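Local atomic coordinates of Nrps/pks (Streptomyces albus, PDB entry 4OPE), a protein that probably catalyses decarboxylative chain-extending condensation in oxazolomycin assembly, as a ketosynthase domain of an "AT-less" type I polyketide synthase. Residues Pro448-Leu453 against Pro542-Ala547; His496-Val501 against Asp510-His515. All coordinates share one frame; numbering follows the deposited sequence.

Contact 1 of 2, residues Pro448-Leu453 against Pro542-Ala547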
loop_
_atom_site.group_PDB
_atom_site.type_symbol
_atom_site.label_atom_id
_atom_site.label_comp_id
_atom_site.label_asym_id
_atom_site.label_seq_id
_atom_site.Cartn_x
_atom_site.Cartn_y
_atom_site.Cartn_z
ATOM N N PRO A 448 -29.951 -39.824 -6.245
ATOM C CA PRO A 448 -30.265 -38.418 -6.120
ATOM C C PRO A 448 -29.166 -37.645 -5.362
ATOM O O PRO A 448 -28.127 -38.212 -4.921
ATOM C CB PRO A 448 -31.572 -38.431 -5.362
ATOM C CG PRO A 448 -31.432 -39.624 -4.466
ATOM C CD PRO A 448 -30.705 -40.649 -5.303
ATOM N N TYR A 449 -29.373 -36.337 -5.296
ATOM C CA TYR A 449 -28.413 -35.465 -4.753
ATOM C C TYR A 449 -29.184 -34.608 -3.807
ATOM O O TYR A 449 -30.414 -34.510 -3.905
ATOM C CB TYR A 449 -27.773 -34.596 -5.828
ATOM C CG TYR A 449 -27.140 -35.322 -6.991
ATOM C CD1 TYR A 449 -25.923 -35.963 -6.875
ATOM C CD2 TYR A 449 -27.740 -35.295 -8.256
ATOM C CE1 TYR A 449 -25.352 -36.607 -7.970
ATOM C CE2 TYR A 449 -27.163 -35.933 -9.354
ATOM C CZ TYR A 449 -25.983 -36.600 -9.196
ATOM O OH TYR A 449 -25.428 -37.231 -10.289
ATOM N N VAL A 450 -28.452 -33.989 -2.884
ATOM C CA VAL A 450 -29.065 -33.030 -1.983
ATOM C C VAL A 450 -28.612 -31.661 -2.381
ATOM O O VAL A 450 -27.429 -31.465 -2.641
ATOM C CB VAL A 450 -28.691 -33.274 -0.516
ATOM C CG1 VAL A 450 -27.192 -33.221 -0.314
ATOM C CG2 VAL A 450 -29.389 -32.263 0.374
ATOM N N CYS A 451 -29.560 -30.741 -2.463
ATOM C CA CYS A 451 -29.267 -29.350 -2.633
ATOM C C CYS A 451 -29.462 -28.694 -1.301
ATOM O O CYS A 451 -30.569 -28.623 -0.788
ATOM C CB CYS A 451 -30.229 -28.702 -3.610
ATOM S SG CYS A 451 -30.313 -26.882 -3.535
ATOM N N ALA A 452 -28.401 -28.161 -0.744
ATOM C CA ALA A 452 -28.501 -27.629 0.597
ATOM C C ALA A 452 -28.174 -26.118 0.585
ATOM O O ALA A 452 -27.093 -25.722 0.174
ATOM C CB ALA A 452 -27.555 -28.415 1.487
ATOM N N LEU A 453 -29.119 -25.300 1.022
ATOM C CA LEU A 453 -28.991 -23.849 0.991
ATOM C C LEU A 453 -29.139 -23.332 2.391
ATOM O O LEU A 453 -29.861 -23.931 3.188
ATOM C CB LEU A 453 -30.099 -23.212 0.185
ATOM C CG LEU A 453 -30.218 -23.553 -1.292
ATOM C CD1 LEU A 453 -31.335 -22.737 -1.936
ATOM C CD2 LEU A 453 -28.942 -23.209 -1.999
ATOM N N PRO A 542 -31.863 -38.225 1.142
ATOM C CA PRO A 542 -32.919 -37.891 2.125
ATOM C C PRO A 542 -32.372 -37.758 3.543
ATOM O O PRO A 542 -32.787 -36.878 4.314
ATOM C CB PRO A 542 -33.865 -39.084 2.067
ATOM C CG PRO A 542 -33.525 -39.824 0.824
ATOM C CD PRO A 542 -32.112 -39.498 0.451
ATOM N N GLU A 543 -31.441 -38.637 3.881
ATOM C CA GLU A 543 -30.790 -38.591 5.191
ATOM C C GLU A 543 -29.968 -37.350 5.351
ATOM O O GLU A 543 -29.980 -36.745 6.406
ATOM C CB GLU A 543 -29.900 -39.830 5.414
ATOM C CG GLU A 543 -30.686 -41.107 5.591
ATOM C CD GLU A 543 -29.788 -42.309 5.795
ATOM O OE1 GLU A 543 -29.229 -42.807 4.779
ATOM O OE2 GLU A 543 -29.698 -42.787 6.975
ATOM N N LEU A 544 -29.260 -36.997 4.294
ATOM C CA LEU A 544 -28.448 -35.777 4.231
ATOM C C LEU A 544 -29.299 -34.544 4.283
ATOM O O LEU A 544 -29.046 -33.640 5.080
ATOM C CB LEU A 544 -27.588 -35.756 2.967
ATOM C CG LEU A 544 -26.578 -36.931 2.876
ATOM C CD1 LEU A 544 -25.687 -36.824 1.648
ATOM C CD2 LEU A 544 -25.733 -37.014 4.126
ATOM N N ALA A 545 -30.323 -34.526 3.453
ATOM C CA ALA A 545 -31.314 -33.481 3.493
ATOM C C ALA A 545 -31.864 -33.265 4.880
ATOM O O ALA A 545 -31.924 -32.164 5.354
ATOM C CB ALA A 545 -32.440 -33.819 2.542
ATOM N N GLU A 546 -32.287 -34.310 5.552
ATOM C CA GLU A 546 -32.916 -34.118 6.876
ATOM C C GLU A 546 -31.934 -33.558 7.927
ATOM O O GLU A 546 -32.305 -32.799 8.813
ATOM C CB GLU A 546 -33.576 -35.427 7.352
ATOM C CG GLU A 546 -34.880 -35.785 6.600
ATOM C CD GLU A 546 -35.465 -37.168 6.983
ATOM O OE1 GLU A 546 -34.676 -38.122 7.203
ATOM O OE2 GLU A 546 -36.716 -37.316 7.072
ATOM N N ALA A 547 -30.675 -33.939 7.820
ATOM C CA ALA A 547 -29.671 -33.510 8.766
ATOM C C ALA A 547 -29.342 -32.046 8.584
ATOM O O ALA A 547 -29.220 -31.330 9.538
ATOM C CB ALA A 547 -28.420 -34.364 8.596
#

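Contact 2 of 2, residues His496-Val501 against Asp510-His515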
loop_
_atom_site.group_PDB
_atom_site.type_symbol
_atom_site.label_atom_id
_atom_site.label_comp_id
_atom_site.label_asym_id
_atom_site.label_seq_id
_atom_site.Cartn_x
_atom_site.Cartn_y
_atom_site.Cartn_z
ATOM N N HIS A 496 -30.687 -20.285 8.823
ATOM C CA HIS A 496 -31.956 -20.697 8.156
ATOM C C HIS A 496 -31.696 -21.667 7.037
ATOM O O HIS A 496 -30.901 -21.398 6.168
ATOM C CB HIS A 496 -32.744 -19.501 7.649
ATOM C CG HIS A 496 -33.262 -18.657 8.752
ATOM N ND1 HIS A 496 -34.610 -18.458 8.960
ATOM C CD2 HIS A 496 -32.624 -18.079 9.799
ATOM C CE1 HIS A 496 -34.779 -17.768 10.076
ATOM N NE2 HIS A 496 -33.589 -17.511 10.597
ATOM N N ARG A 497 -32.369 -22.803 7.041
ATOM C CA ARG A 497 -31.979 -23.921 6.180
ATOM C C ARG A 497 -33.063 -24.271 5.217
ATOM O O ARG A 497 -34.250 -24.222 5.542
ATOM C CB ARG A 497 -31.652 -25.151 7.032
ATOM C CG ARG A 497 -30.558 -24.928 8.080
ATOM C CD ARG A 497 -29.216 -25.157 7.455
ATOM N NE ARG A 497 -28.141 -24.710 8.302
ATOM C CZ ARG A 497 -27.176 -25.473 8.801
ATOM N NH1 ARG A 497 -27.079 -26.769 8.564
ATOM N NH2 ARG A 497 -26.258 -24.896 9.532
ATOM N N LEU A 498 -32.638 -24.637 4.023
ATOM C CA LEU A 498 -33.510 -25.268 3.024
ATOM C C LEU A 498 -32.789 -26.489 2.377
ATOM O O LEU A 498 -31.600 -26.454 2.170
ATOM C CB LEU A 498 -33.940 -24.249 1.982
ATOM C CG LEU A 498 -34.922 -24.767 0.958
ATOM C CD1 LEU A 498 -35.797 -23.633 0.464
ATOM C CD2 LEU A 498 -34.235 -25.398 -0.230
ATOM N N ALA A 499 -33.510 -27.564 2.071
ATOM C CA ALA A 499 -32.913 -28.673 1.333
ATOM C C ALA A 499 -33.882 -29.367 0.416
ATOM O O ALA A 499 -35.098 -29.442 0.687
ATOM C CB ALA A 499 -32.319 -29.685 2.284
ATOM N N VAL A 500 -33.339 -29.895 -0.667
ATOM C CA VAL A 500 -34.122 -30.638 -1.627
ATOM C C VAL A 500 -33.312 -31.819 -2.087
ATOM O O VAL A 500 -32.090 -31.742 -2.269
ATOM C CB VAL A 500 -34.439 -29.810 -2.872
ATOM C CG1 VAL A 500 -35.590 -30.422 -3.624
ATOM C CG2 VAL A 500 -34.779 -28.377 -2.483
ATOM N N VAL A 501 -34.003 -32.927 -2.263
ATOM C CA VAL A 501 -33.443 -34.095 -2.908
ATOM C C VAL A 501 -33.809 -34.016 -4.356
ATOM O O VAL A 501 -34.944 -33.692 -4.674
ATOM C CB VAL A 501 -34.000 -35.369 -2.323
ATOM C CG1 VAL A 501 -33.219 -36.542 -2.884
ATOM C CG2 VAL A 501 -33.869 -35.307 -0.814
ATOM N N ASP A 510 -37.761 -26.960 -10.579
ATOM C CA ASP A 510 -39.160 -27.225 -10.309
ATOM C C ASP A 510 -39.478 -27.167 -8.808
ATOM O O ASP A 510 -40.477 -26.561 -8.386
ATOM C CB ASP A 510 -39.504 -28.644 -10.774
ATOM C CG ASP A 510 -39.637 -28.773 -12.297
ATOM O OD1 ASP A 510 -39.792 -27.754 -13.005
ATOM O OD2 ASP A 510 -39.607 -29.932 -12.786
ATOM N N ALA A 511 -38.664 -27.841 -7.996
ATOM C CA ALA A 511 -38.985 -27.907 -6.601
ATOM C C ALA A 511 -38.821 -26.548 -5.948
ATOM O O ALA A 511 -39.647 -26.148 -5.138
ATOM C CB ALA A 511 -38.113 -28.931 -5.888
ATOM N N LEU A 512 -37.723 -25.867 -6.270
ATOM C CA LEU A 512 -37.451 -24.536 -5.746
ATOM C C LEU A 512 -38.545 -23.567 -6.185
ATOM O O LEU A 512 -39.034 -22.800 -5.414
ATOM C CB LEU A 512 -36.073 -24.051 -6.205
ATOM C CG LEU A 512 -34.901 -24.934 -5.776
ATOM C CD1 LEU A 512 -33.605 -24.288 -6.160
ATOM C CD2 LEU A 512 -34.837 -25.234 -4.299
ATOM N N GLU A 513 -38.978 -23.630 -7.420
ATOM C CA GLU A 513 -40.069 -22.738 -7.859
ATOM C C GLU A 513 -41.377 -23.043 -7.097
ATOM O O GLU A 513 -42.042 -22.135 -6.625
ATOM C CB GLU A 513 -40.230 -22.804 -9.379
ATOM C CG GLU A 513 -38.988 -22.264 -10.065
ATOM C CD GLU A 513 -39.085 -22.163 -11.582
ATOM O OE1 GLU A 513 -40.171 -22.465 -12.178
ATOM O OE2 GLU A 513 -38.033 -21.775 -12.187
ATOM N N ASP A 514 -41.688 -24.322 -6.903
ATOM C CA ASP A 514 -42.859 -24.709 -6.125
ATOM C C ASP A 514 -42.774 -24.105 -4.732
ATOM O O ASP A 514 -43.734 -23.564 -4.231
ATOM C CB ASP A 514 -42.994 -26.237 -6.033
ATOM C CG ASP A 514 -43.467 -26.871 -7.340
ATOM O OD1 ASP A 514 -44.044 -26.164 -8.173
ATOM O OD2 ASP A 514 -43.265 -28.088 -7.556
ATOM N N HIS A 515 -41.612 -24.173 -4.112
ATOM C CA HIS A 515 -41.488 -23.739 -2.736
ATOM C C HIS A 515 -41.736 -22.250 -2.711
ATOM O O HIS A 515 -42.402 -21.771 -1.819
ATOM C CB HIS A 515 -40.108 -24.116 -2.167
ATOM C CG HIS A 515 -39.834 -23.569 -0.798
ATOM N ND1 HIS A 515 -39.283 -22.322 -0.585
ATOM C CD2 HIS A 515 -40.032 -24.102 0.432
ATOM C CE1 HIS A 515 -39.148 -22.111 0.713
ATOM N NE2 HIS A 515 -39.589 -23.179 1.352
#

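Contact 1 of 2, residues Pro448-Leu453 against Pro542-Ala547
Leu-544 and Ala-545, which meet Val-450 of the strand, ride on a helical turn closed by the backbone bond from Glu-546 N to Pro-542 O, 2.9 Å long. Here helix 541-550 packs on strand 449-455, an outermost strand of a three-stranded antiparallel sheet. Across the contact itself there is no hydrogen bond: Val-450 does the work with its two methyls. CG2, anti to the valine's backbone N, lies against the helix backbone, 3.9 Å from Ala-545 CA, and also meets that alanine's methyl, with 4.1 Å between Val-450 CG2 and Ala-545 CB. The other branch, CG1 (chi1 58°), turns to Leu-544 and touches the root of that side chain, 4.2 Å from Val-450 CG1 to Leu-544 CB. The valine and leucine side chains cross at about a right angle, and beyond this touch Leu-544 packs on Ala-536. Further along the same helix, Trp-548 touches Ala-452 and gives its NE1 to Leu-453 O, a polar tie between helix and strand. Tyr-449 and Cys-451 instead meet helix 481-488. The small Ala-545 lets the valine come up to the helix backbone, so the join between residues 448-453 and 542-547 rests on burial of a few apolar groups rather than on directional bonds.

Contact 2 of 2, residues His496-Val501 against Asp510-His515
This is apolar packing of a helix on a sheet: strand 496-502, the middle strand of a three-stranded antiparallel sheet, is covered by helix 505-516, which follows it in the chain. The two segment axes come within 9.7 Å and run 138° apart. Alternate strand residues Leu-498 and Val-500 face the helix. Val-500 straddles two helix residues, CG1 meeting the methyl of Ala-511 (CG1 to CB 3.7 Å) while CG2 meets Leu-512 CD2 at 3.6 Å. That same leucine methyl also touches Leu-498 CD2, at 4.1 Å, so that one methyl of the helix meets both strand side chains. One turn after Ala-511, His-515 offers a ring face to Leu-498: CD1 sits 3.8 Å from the centroid of the His-515 ring and 16° off its normal, a CH-pi contact. With CG of Leu-498 turned opposite the backbone N (chi1 -176°), the forked end reaches the helix and gives one methyl to the histidine and the other to Leu-512. Helix 458-473 also packs here, with Thr-465 on Leu-498 and Ala-469 on Leu-512, and its Arg-473 forms salt bridges with Asp-510 and Glu-513. Such a three-stranded antiparallel sheet backed by helices is consistent with the linker subdomain that flanks modular polyketide synthase ketosynthases.

Contacts 1 and 2 lie on opposite faces of one small sheet, their centres about 10 Å apart. Strands 449-455 and 496-502 are antiparallel neighbours, joined by probable hydrogen bonds from Cys-451 N to Val-500 O (2.7 Å) and from Leu-453 N to Leu-498 O (3.0 Å). Helix 541-550 covers the face of contact 1, where Ala-545 also touches Ala-499 and Val-501, whereas helix 505-516 covers the other. Just before the first strand, Pro-448 CB packs on Val-501 CG1 at 3.5 Å. The centres of contacts 1 and 2 are about 32 and 30 Å from the centre of the chain, and neither contact belongs to the large mixed sheet of the ketosynthase.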